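Local atomic coordinates of beta-N-acetylhexosaminidase (Arthrobacter aurescens, PDB entry 3RCN), a protein that probably hydrolyses terminal non-reducing N-acetyl-D-hexosamine residues from N-acetyl-beta-D-hexosaminides, as a member of glycoside hydrolase family 20. Residues P41-L45 and A98-Q103; M184-Y189 and N296-V301; T426-Y432 and R474-E480. All coordinates share one frame; numbering follows the deposited sequence.

Contact 1 of 3, residues P41-L45 and A98-Q103; sequences PRRWL and AFYGAQ. With SO4 (sulfate ion), chain I.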
loop_
_atom_site.group_PDB
_atom_site.type_symbol
_atom_site.label_atom_id
_atom_site.label_comp_id
_atom_site.label_asym_id
_atom_site.label_seq_id
_atom_site.Cartn_x
_atom_site.Cartn_y
_atom_site.Cartn_z
ATOM N N PRO A 41 -23.184 2.597 -5.797
ATOM C CA PRO A 41 -22.376 3.817 -5.722
ATOM C C PRO A 41 -22.601 4.621 -4.432
ATOM O O PRO A 41 -21.661 5.286 -3.974
ATOM C CB PRO A 41 -22.842 4.607 -6.936
ATOM C CG PRO A 41 -23.215 3.545 -7.922
ATOM C CD PRO A 41 -23.860 2.464 -7.097
ATOM N N ARG A 42 -23.804 4.576 -3.859
ATOM C CA ARG A 42 -24.048 5.273 -2.600
ATOM C C ARG A 42 -23.111 4.735 -1.512
ATOM O O ARG A 42 -22.532 5.501 -0.737
ATOM C CB ARG A 42 -25.503 5.144 -2.155
ATOM C CG ARG A 42 -25.791 5.809 -0.802
ATOM C CD ARG A 42 -26.713 4.964 0.045
ATOM N NE ARG A 42 -28.076 5.485 0.083
ATOM C CZ ARG A 42 -29.166 4.732 0.228
ATOM N NH1 ARG A 42 -29.059 3.412 0.338
ATOM N NH2 ARG A 42 -30.368 5.295 0.252
ATOM N N ARG A 43 -22.964 3.412 -1.465
ATOM C CA ARG A 43 -22.075 2.772 -0.501
ATOM C C ARG A 43 -20.628 3.227 -0.671
ATOM O O ARG A 43 -19.955 3.555 0.306
ATOM C CB ARG A 43 -22.176 1.245 -0.590
ATOM C CG ARG A 43 -23.514 0.690 -0.114
ATOM C CD ARG A 43 -23.542 -0.838 -0.096
ATOM N NE ARG A 43 -23.551 -1.390 -1.444
ATOM C CZ ARG A 43 -24.645 -1.828 -2.056
ATOM N NH1 ARG A 43 -25.821 -1.796 -1.437
ATOM N NH2 ARG A 43 -24.563 -2.308 -3.279
ATOM N N TRP A 44 -20.150 3.263 -1.909
ATOM C CA TRP A 44 -18.776 3.669 -2.155
ATOM C C TRP A 44 -18.520 5.110 -1.712
ATOM O O TRP A 44 -17.508 5.396 -1.075
ATOM C CB TRP A 44 -18.382 3.504 -3.618
ATOM C CG TRP A 44 -17.020 4.013 -3.843
ATOM C CD1 TRP A 44 -15.852 3.336 -3.664
ATOM C CD2 TRP A 44 -16.663 5.338 -4.231
ATOM N NE1 TRP A 44 -14.787 4.152 -3.943
ATOM C CE2 TRP A 44 -15.260 5.391 -4.285
ATOM C CE3 TRP A 44 -17.394 6.483 -4.542
ATOM C CZ2 TRP A 44 -14.572 6.549 -4.634
ATOM C CZ3 TRP A 44 -16.709 7.630 -4.890
ATOM C CH2 TRP A 44 -15.315 7.655 -4.931
ATOM N N LEU A 45 -19.426 6.013 -2.063
ATOM C CA LEU A 45 -19.305 7.419 -1.683
ATOM C C LEU A 45 -19.308 7.585 -0.161
ATOM O O LEU A 45 -18.442 8.265 0.421
ATOM C CB LEU A 45 -20.454 8.218 -2.287
ATOM C CG LEU A 45 -20.348 9.730 -2.151
ATOM C CD1 LEU A 45 -19.090 10.218 -2.863
ATOM C CD2 LEU A 45 -21.596 10.385 -2.723
ATOM N N ALA A 98 -23.394 6.873 -12.032
ATOM C CA ALA A 98 -23.488 7.481 -10.713
ATOM C C ALA A 98 -22.117 7.483 -10.045
ATOM O O ALA A 98 -21.757 8.422 -9.348
ATOM C CB ALA A 98 -24.497 6.724 -9.857
ATOM N N PHE A 99 -21.357 6.421 -10.272
ATOM C CA PHE A 99 -20.032 6.311 -9.704
ATOM C C PHE A 99 -19.166 7.445 -10.229
ATOM O O PHE A 99 -18.506 8.136 -9.459
ATOM C CB PHE A 99 -19.411 4.947 -10.046
ATOM C CG PHE A 99 -18.022 4.769 -9.515
ATOM C CD1 PHE A 99 -17.810 4.447 -8.180
ATOM C CD2 PHE A 99 -16.920 4.936 -10.342
ATOM C CE1 PHE A 99 -16.520 4.285 -7.677
ATOM C CE2 PHE A 99 -15.623 4.778 -9.846
ATOM C CZ PHE A 99 -15.425 4.446 -8.516
ATOM N N TYR A 100 -19.171 7.641 -11.546
ATOM C CA TYR A 100 -18.337 8.674 -12.149
ATOM C C TYR A 100 -18.770 10.070 -11.696
ATOM O O TYR A 100 -17.938 10.957 -11.516
ATOM C CB TYR A 100 -18.298 8.528 -13.675
ATOM C CG TYR A 100 -17.648 7.230 -14.095
ATOM C CD1 TYR A 100 -16.523 6.751 -13.423
ATOM C CD2 TYR A 100 -18.177 6.454 -15.121
ATOM C CE1 TYR A 100 -15.911 5.547 -13.784
ATOM C CE2 TYR A 100 -17.579 5.230 -15.487
ATOM C CZ TYR A 100 -16.451 4.790 -14.805
ATOM O OH TYR A 100 -15.859 3.607 -15.147
ATOM N N GLY A 101 -20.068 10.252 -11.481
ATOM C CA GLY A 101 -20.565 11.508 -10.956
ATOM C C GLY A 101 -19.958 11.774 -9.587
ATOM O O GLY A 101 -19.482 12.868 -9.324
ATOM N N ALA A 102 -19.985 10.754 -8.732
ATOM C CA ALA A 102 -19.355 10.770 -7.424
ATOM C C ALA A 102 -17.902 11.219 -7.483
ATOM O O ALA A 102 -17.470 12.033 -6.661
ATOM C CB ALA A 102 -19.447 9.391 -6.768
ATOM N N GLN A 103 -17.145 10.690 -8.440
ATOM C CA GLN A 103 -15.744 11.090 -8.578
ATOM C C GLN A 103 -15.650 12.565 -8.911
ATOM O O GLN A 103 -14.862 13.294 -8.321
ATOM C CB GLN A 103 -15.020 10.264 -9.633
ATOM C CG GLN A 103 -15.019 8.786 -9.332
ATOM C CD GLN A 103 -13.964 8.376 -8.325
ATOM O OE1 GLN A 103 -13.130 9.177 -7.908
ATOM N NE2 GLN A 103 -13.991 7.112 -7.936
HETATM S S SO4 I . -28.842 -3.072 -2.876
HETATM O O1 SO4 I . -28.491 -4.061 -1.857
HETATM O O2 SO4 I . -29.070 -1.772 -2.245
HETATM O O3 SO4 I . -27.768 -2.975 -3.861
HETATM O O4 SO4 I . -30.065 -3.487 -3.553
#
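The helical segments P41-L45 and A98-Q103 run side by side in nearly the same direction, their short axes 9.6 Å apart at closest and inclined by 23°, with P41 CA facing F99 CA and L45 CA facing A102 CA. W44 does most of the work between them. Its CG is anti to the backbone N (chi1 176°), which carries the indole across to the second helix. There F99 presents an edge to one indole face in a T-shaped pair: F99 CE1 sits over the centre of the ring system, 3.6 Å from W44 CD2, and the planes meet at 60°. A102 comes in differently, its CB lying at the indole edge 3.8 Å from W44 CZ3. Q103, bent at chi2, brings NE2 obliquely to within 3.3 Å of W44 CH2. The two helices, 39-53 and 95-109, belong to the smaller alpha/beta domain of family 20 enzymes, packed on its mixed beta-sheet, with L45 resting on I67 of strand 67-71. W44, F99 and Q103 also touch helix 154-166 of the barrel, so this cluster lies where the two domains meet. Toward the N-terminal ends of both segments, P41 CG meets A98 CB at 3.9 Å, and the same A102 CB that touches W44 also meets L45 CD1 at 4.0 Å. R43 points elsewhere: its guanidinium meets a sulfate, probably from the crystallisation liquor, edge-on. NH1 reaches O2 and O3 and NH2 reaches O3, all weak bonds, while NH1 also forms a salt bridge with D56 of the second subunit.

Contact 2 of 3, residues M184-Y189 and N296-V301; sequences MQINRY and NVLDEV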
loop_
_atom_site.group_PDB
_atom_site.type_symbol
_atom_site.label_atom_id
_atom_site.label_comp_id
_atom_site.label_asym_id
_atom_site.label_seq_id
_atom_site.Cartn_x
_atom_site.Cartn_y
_atom_site.Cartn_z
HETATM N N MSE A 184 -0.319 -16.468 -10.330
HETATM C CA MSE A 184 -1.644 -16.928 -9.952
HETATM C C MSE A 184 -1.669 -18.360 -9.425
HETATM O O MSE A 184 -1.252 -19.301 -10.096
HETATM C CB MSE A 184 -2.627 -16.752 -11.101
HETATM C CG MSE A 184 -4.036 -17.090 -10.681
HETATM SE SE MSE A 184 -5.257 -17.301 -12.181
HETATM C CE MSE A 184 -6.844 -17.808 -11.158
ATOM N N GLN A 185 -2.168 -18.514 -8.212
ATOM C CA GLN A 185 -2.247 -19.819 -7.590
ATOM C C GLN A 185 -3.306 -20.670 -8.285
ATOM O O GLN A 185 -4.452 -20.237 -8.455
ATOM C CB GLN A 185 -2.572 -19.659 -6.115
ATOM C CG GLN A 185 -3.095 -20.896 -5.442
ATOM C CD GLN A 185 -3.555 -20.601 -4.023
ATOM O OE1 GLN A 185 -2.866 -20.943 -3.049
ATOM N NE2 GLN A 185 -4.720 -19.947 -3.896
ATOM N N ILE A 186 -2.898 -21.866 -8.713
ATOM C CA ILE A 186 -3.796 -22.829 -9.341
ATOM C C ILE A 186 -3.811 -24.088 -8.485
ATOM O O ILE A 186 -2.769 -24.688 -8.219
ATOM C CB ILE A 186 -3.344 -23.212 -10.762
ATOM C CG1 ILE A 186 -3.219 -21.985 -11.660
ATOM C CG2 ILE A 186 -4.330 -24.170 -11.381
ATOM C CD1 ILE A 186 -4.531 -21.314 -11.950
ATOM N N ASN A 187 -5.001 -24.474 -8.051
ATOM C CA ASN A 187 -5.168 -25.563 -7.100
ATOM C C ASN A 187 -4.700 -26.913 -7.634
ATOM O O ASN A 187 -4.156 -27.722 -6.891
ATOM C CB ASN A 187 -6.633 -25.652 -6.641
ATOM C CG ASN A 187 -7.087 -24.428 -5.829
ATOM O OD1 ASN A 187 -6.303 -23.807 -5.089
ATOM N ND2 ASN A 187 -8.367 -24.081 -5.970
ATOM N N ARG A 188 -4.907 -27.158 -8.923
ATOM C CA ARG A 188 -4.548 -28.444 -9.499
ATOM C C ARG A 188 -3.052 -28.560 -9.731
ATOM O O ARG A 188 -2.497 -29.658 -9.732
ATOM C CB ARG A 188 -5.307 -28.682 -10.807
ATOM C CG ARG A 188 -5.022 -30.025 -11.467
ATOM C CD ARG A 188 -5.676 -30.091 -12.831
ATOM N NE ARG A 188 -7.126 -29.958 -12.723
ATOM C CZ ARG A 188 -7.993 -30.908 -13.060
ATOM N NH1 ARG A 188 -7.564 -32.069 -13.556
ATOM N NH2 ARG A 188 -9.292 -30.689 -12.912
ATOM N N TYR A 189 -2.401 -27.421 -9.926
ATOM C CA TYR A 189 -0.990 -27.409 -10.295
ATOM C C TYR A 189 -0.150 -26.564 -9.326
ATOM O O TYR A 189 0.360 -25.505 -9.704
ATOM C CB TYR A 189 -0.835 -26.880 -11.723
ATOM C CG TYR A 189 -1.526 -27.717 -12.790
ATOM C CD1 TYR A 189 -1.337 -29.094 -12.856
ATOM C CD2 TYR A 189 -2.367 -27.126 -13.733
ATOM C CE1 TYR A 189 -1.955 -29.858 -13.825
ATOM C CE2 TYR A 189 -2.989 -27.879 -14.701
ATOM C CZ TYR A 189 -2.780 -29.248 -14.749
ATOM O OH TYR A 189 -3.396 -30.005 -15.724
ATOM N N ASN A 296 -7.197 -26.750 -18.057
ATOM C CA ASN A 296 -7.346 -26.832 -16.606
ATOM C C ASN A 296 -7.033 -25.501 -15.901
ATOM O O ASN A 296 -7.718 -25.118 -14.955
ATOM C CB ASN A 296 -6.512 -27.979 -16.041
ATOM C CG ASN A 296 -7.087 -29.338 -16.402
ATOM O OD1 ASN A 296 -8.298 -29.485 -16.550
ATOM N ND2 ASN A 296 -6.222 -30.333 -16.552
ATOM N N VAL A 297 -6.014 -24.793 -16.379
ATOM C CA VAL A 297 -5.706 -23.478 -15.848
ATOM C C VAL A 297 -6.855 -22.531 -16.156
ATOM O O VAL A 297 -7.306 -21.784 -15.285
ATOM C CB VAL A 297 -4.396 -22.915 -16.437
ATOM C CG1 VAL A 297 -4.316 -21.424 -16.222
ATOM C CG2 VAL A 297 -3.189 -23.615 -15.836
ATOM N N LEU A 298 -7.355 -22.568 -17.386
ATOM C CA LEU A 298 -8.378 -21.599 -17.764
ATOM C C LEU A 298 -9.719 -21.895 -17.097
ATOM O O LEU A 298 -10.588 -21.027 -17.041
ATOM C CB LEU A 298 -8.542 -21.512 -19.276
ATOM C CG LEU A 298 -7.408 -20.874 -20.073
ATOM C CD1 LEU A 298 -7.649 -21.118 -21.561
ATOM C CD2 LEU A 298 -7.268 -19.391 -19.779
ATOM N N ASP A 299 -9.873 -23.118 -16.596
ATOM C CA ASP A 299 -11.056 -23.495 -15.829
ATOM C C ASP A 299 -11.056 -22.760 -14.502
ATOM O O ASP A 299 -12.088 -22.266 -14.060
ATOM C CB ASP A 299 -11.078 -24.995 -15.544
ATOM C CG ASP A 299 -11.537 -25.820 -16.731
ATOM O OD1 ASP A 299 -12.227 -25.268 -17.613
ATOM O OD2 ASP A 299 -11.211 -27.027 -16.776
ATOM N N GLU A 300 -9.903 -22.692 -13.849
ATOM C CA GLU A 300 -9.839 -21.955 -12.593
ATOM C C GLU A 300 -9.900 -20.452 -12.828
ATOM O O GLU A 300 -10.601 -19.748 -12.107
ATOM C CB GLU A 300 -8.632 -22.374 -11.750
ATOM C CG GLU A 300 -8.723 -23.847 -11.367
ATOM C CD GLU A 300 -7.708 -24.274 -10.327
ATOM O OE1 GLU A 300 -7.432 -23.481 -9.393
ATOM O OE2 GLU A 300 -7.197 -25.416 -10.441
ATOM N N VAL A 301 -9.205 -19.965 -13.853
ATOM C CA VAL A 301 -9.250 -18.539 -14.167
ATOM C C VAL A 301 -10.687 -18.067 -14.296
ATOM O O VAL A 301 -11.077 -17.039 -13.751
ATOM C CB VAL A 301 -8.556 -18.222 -15.492
ATOM C CG1 VAL A 301 -8.866 -16.780 -15.926
ATOM C CG2 VAL A 301 -7.068 -18.468 -15.387
#
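The carboxylate of E300 grips two successive backbone N-H groups of the loop M184-Y189, those of N187 and R188. N187 N donates to E300 OE1 at 2.9 Å, nearly straight at 164°, and R188 N donates to E300 OE2 at 3.3 Å; each oxygen uses its syn lone pair. The E300 chain runs extended beyond CG, which lets the acid span the distance from helix 288-304 to the turn I186-Y189. A second link lies one helical turn back, where N296 ND2 donates to Y189 OH at 3.0 Å, the hydroxyl lying close to the amide plane. The same amide is stacked against R188: the guanidinium and amide planes are only 12° apart, and N296 OD1 sits 3.8 Å above the guanidinium, over its centre. R188 CG in turn covers one face of the Y189 ring, offset toward the rim. Beyond this polar layer the contact becomes apolar. I186 CG2 lies against the carboxylate of E300 and CD1 points at V297 CG1, while V297 CG2 approaches the Y189 ring at its edge. Further along, the selenium of M184 (selenomethionine) rests 3.9 Å from V301 CG2. The loop follows strand 181-182 in the catalytic TIM barrel, and the helix precedes barrel strand 309-313, on whose I310 V301 packs. With two backbone donors, a further bond from Q223 NE2 to OE1, and R188 NE 5.1 Å from OE2, E300 is probably held as the anion, bound by neutral N-H groups, with R188 close enough to favour the charge but not in contact.

Contact 3 of 3, residues T426-Y432 and R474-E480; sequences TTLQAVY and RLSAISE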
loop_
_atom_site.group_PDB
_atom_site.type_symbol
_atom_site.label_atom_id
_atom_site.label_comp_id
_atom_site.label_asym_id
_atom_site.label_seq_id
_atom_site.Cartn_x
_atom_site.Cartn_y
_atom_site.Cartn_z
ATOM N N THR A 426 8.582 9.298 -24.729
ATOM C CA THR A 426 7.143 9.478 -24.772
ATOM C C THR A 426 6.770 10.468 -23.685
ATOM O O THR A 426 6.766 10.130 -22.493
ATOM C CB THR A 426 6.437 8.156 -24.452
ATOM O OG1 THR A 426 6.965 7.104 -25.278
ATOM C CG2 THR A 426 4.921 8.296 -24.630
ATOM N N THR A 427 6.364 11.663 -24.089
ATOM C CA THR A 427 6.271 12.736 -23.115
ATOM C C THR A 427 4.831 12.970 -22.711
ATOM O O THR A 427 3.906 12.391 -23.286
ATOM C CB THR A 427 6.835 14.046 -23.689
ATOM O OG1 THR A 427 6.004 14.487 -24.770
ATOM C CG2 THR A 427 8.249 13.837 -24.204
ATOM N N LEU A 428 4.648 13.868 -21.753
ATOM C CA LEU A 428 3.318 14.199 -21.273
ATOM C C LEU A 428 2.482 14.816 -22.395
ATOM O O LEU A 428 1.311 14.490 -22.559
ATOM C CB LEU A 428 3.406 15.161 -20.088
ATOM C CG LEU A 428 2.050 15.510 -19.490
ATOM C CD1 LEU A 428 1.356 14.253 -18.951
ATOM C CD2 LEU A 428 2.240 16.536 -18.397
ATOM N N GLN A 429 3.091 15.709 -23.166
ATOM C CA GLN A 429 2.372 16.408 -24.215
ATOM C C GLN A 429 2.092 15.470 -25.395
ATOM O O GLN A 429 0.984 15.441 -25.923
ATOM C CB GLN A 429 3.154 17.643 -24.658
ATOM C CG GLN A 429 2.510 18.453 -25.769
ATOM C CD GLN A 429 3.400 19.603 -26.227
ATOM O OE1 GLN A 429 3.020 20.389 -27.086
ATOM N NE2 GLN A 429 4.594 19.703 -25.650
ATOM N N ALA A 430 3.094 14.691 -25.789
ATOM C CA ALA A 430 2.934 13.753 -26.890
ATOM C C ALA A 430 1.750 12.820 -26.635
ATOM O O ALA A 430 0.893 12.629 -27.488
ATOM C CB ALA A 430 4.215 12.957 -27.099
ATOM N N VAL A 431 1.715 12.254 -25.438
ATOM C CA VAL A 431 0.675 11.328 -25.031
ATOM C C VAL A 431 -0.695 12.010 -24.976
ATOM O O VAL A 431 -1.726 11.362 -25.167
ATOM C CB VAL A 431 1.034 10.728 -23.647
ATOM C CG1 VAL A 431 -0.187 10.593 -22.757
ATOM C CG2 VAL A 431 1.758 9.408 -23.813
ATOM N N TYR A 432 -0.709 13.314 -24.703
ATOM C CA TYR A 432 -1.970 14.034 -24.571
ATOM C C TYR A 432 -2.551 14.347 -25.928
ATOM O O TYR A 432 -3.755 14.560 -26.068
ATOM C CB TYR A 432 -1.789 15.336 -23.806
ATOM C CG TYR A 432 -3.085 16.106 -23.588
ATOM C CD1 TYR A 432 -4.062 15.627 -22.714
ATOM C CD2 TYR A 432 -3.322 17.323 -24.232
ATOM C CE1 TYR A 432 -5.244 16.329 -22.499
ATOM C CE2 TYR A 432 -4.504 18.029 -24.027
ATOM C CZ TYR A 432 -5.456 17.526 -23.154
ATOM O OH TYR A 432 -6.628 18.210 -22.940
ATOM N N ARG A 474 1.598 10.992 -16.883
ATOM C CA ARG A 474 1.098 10.602 -18.210
ATOM C C ARG A 474 -0.283 9.955 -18.217
ATOM O O ARG A 474 -1.121 10.308 -19.027
ATOM C CB ARG A 474 2.096 9.690 -18.925
ATOM C CG ARG A 474 3.314 10.437 -19.397
ATOM C CD ARG A 474 4.258 9.516 -20.113
ATOM N NE ARG A 474 4.862 8.549 -19.213
ATOM C CZ ARG A 474 5.756 7.646 -19.594
ATOM N NH1 ARG A 474 6.147 7.579 -20.863
ATOM N NH2 ARG A 474 6.259 6.810 -18.706
ATOM N N LEU A 475 -0.520 9.019 -17.309
ATOM C CA LEU A 475 -1.807 8.342 -17.222
ATOM C C LEU A 475 -2.974 9.310 -16.931
ATOM O O LEU A 475 -4.134 9.005 -17.219
ATOM C CB LEU A 475 -1.735 7.249 -16.156
ATOM C CG LEU A 475 -2.864 6.230 -16.165
ATOM C CD1 LEU A 475 -3.109 5.740 -17.587
ATOM C CD2 LEU A 475 -2.543 5.056 -15.242
ATOM N N SER A 476 -2.675 10.472 -16.359
ATOM C CA SER A 476 -3.713 11.469 -16.124
ATOM C C SER A 476 -4.141 12.103 -17.443
ATOM O O SER A 476 -5.334 12.292 -17.698
ATOM C CB SER A 476 -3.234 12.554 -15.158
ATOM O OG SER A 476 -2.941 12.016 -13.883
ATOM N N ALA A 477 -3.157 12.440 -18.272
ATOM C CA ALA A 477 -3.422 12.996 -19.595
ATOM C C ALA A 477 -4.132 11.968 -20.499
ATOM O O ALA A 477 -5.085 12.288 -21.222
ATOM C CB ALA A 477 -2.125 13.459 -20.220
ATOM N N ILE A 478 -3.661 10.728 -20.435
ATOM C CA ILE A 478 -4.289 9.614 -21.129
ATOM C C ILE A 478 -5.745 9.411 -20.699
ATOM O O ILE A 478 -6.610 9.183 -21.538
ATOM C CB ILE A 478 -3.457 8.322 -20.953
ATOM C CG1 ILE A 478 -2.247 8.355 -21.885
ATOM C CG2 ILE A 478 -4.275 7.099 -21.258
ATOM C CD1 ILE A 478 -1.035 7.622 -21.364
ATOM N N SER A 479 -6.030 9.501 -19.405
ATOM C CA SER A 479 -7.406 9.308 -18.947
ATOM C C SER A 479 -8.333 10.330 -19.597
ATOM O O SER A 479 -9.507 10.039 -19.839
ATOM C CB SER A 479 -7.523 9.375 -17.416
ATOM O OG SER A 479 -7.439 10.711 -16.925
ATOM N N GLU A 480 -7.805 11.523 -19.880
ATOM C CA GLU A 480 -8.588 12.568 -20.536
ATOM C C GLU A 480 -8.807 12.241 -22.015
ATOM O O GLU A 480 -9.910 12.382 -22.550
ATOM C CB GLU A 480 -7.927 13.941 -20.382
ATOM C CG GLU A 480 -8.735 15.054 -21.025
ATOM C CD GLU A 480 -8.615 16.399 -20.312
ATOM O OE1 GLU A 480 -8.909 16.458 -19.102
ATOM O OE2 GLU A 480 -8.244 17.395 -20.970
#
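Y432 lies along A477, its CD1 3.8 Å from A477 CB, with the carbonyl oxygen of A477 close to the ring plane at the same edge. With chi1 at -178° the ring swings away from the backbone N and reaches along helix 474-483 toward E480. At its end the hydroxyl donates to E480 OE2 over 2.7 Å, meeting that oxygen on its anti side and 20° out of the carboxylate plane. The same oxygen takes a salt bridge from R497, and OE1 accepts from the backbone N of A13, so the buried carboxylate is well supplied with partners. One turn back, L428 CD1 drops between R474 and A477, 3.7 Å from R474 CA and 3.8 Å from A477 CB. V431 CG1 faces A477 CB. R474 reaches back to T426, just ahead of helix 428-432: bent at chi3, it puts NH1 3.1 Å from T426 O in a weak hydrogen bond. NH1 is held more firmly by H410 O, and NH2 by A470 O. The short helix itself starts at an N-cap, T427, whose OG1 accepts from A430 N at 3.1 Å. The two segments run nearly parallel, their axes inclined by 18° and 8.7 Å apart. Both belong to the catalytic barrel domain, helix 474-483 coming after strand 449-456. Helix 491-508 packs on the pair, F494 stacking on the Y432 ring and touching A477 while L498 covers L428, and R489 adds a cation-pi contact to that ring.

Overall arrangement
Following the chain from the N terminus, contact 1 comes first, bringing helix 95-109 back beside helix 39-53 across 52 residues that include strands of the small domain's sheet. It stays within that domain, whereas contacts 2 and 3 both lie in the catalytic domain. There contact 2 closes a loop of 106 residues between the segment after strand 181-182 and helix 288-304. Contact 3 closes the shortest loop, 41 residues, pairing helix 428-432 with helix 474-483. The three loops follow in series; none nests in or crosses another. Contacts 2 and 3 lie on opposite sides of the chain's centre, their own centres 37 Å apart, whereas contacts 1 and 3 come within about 10 Å at their nearest atoms.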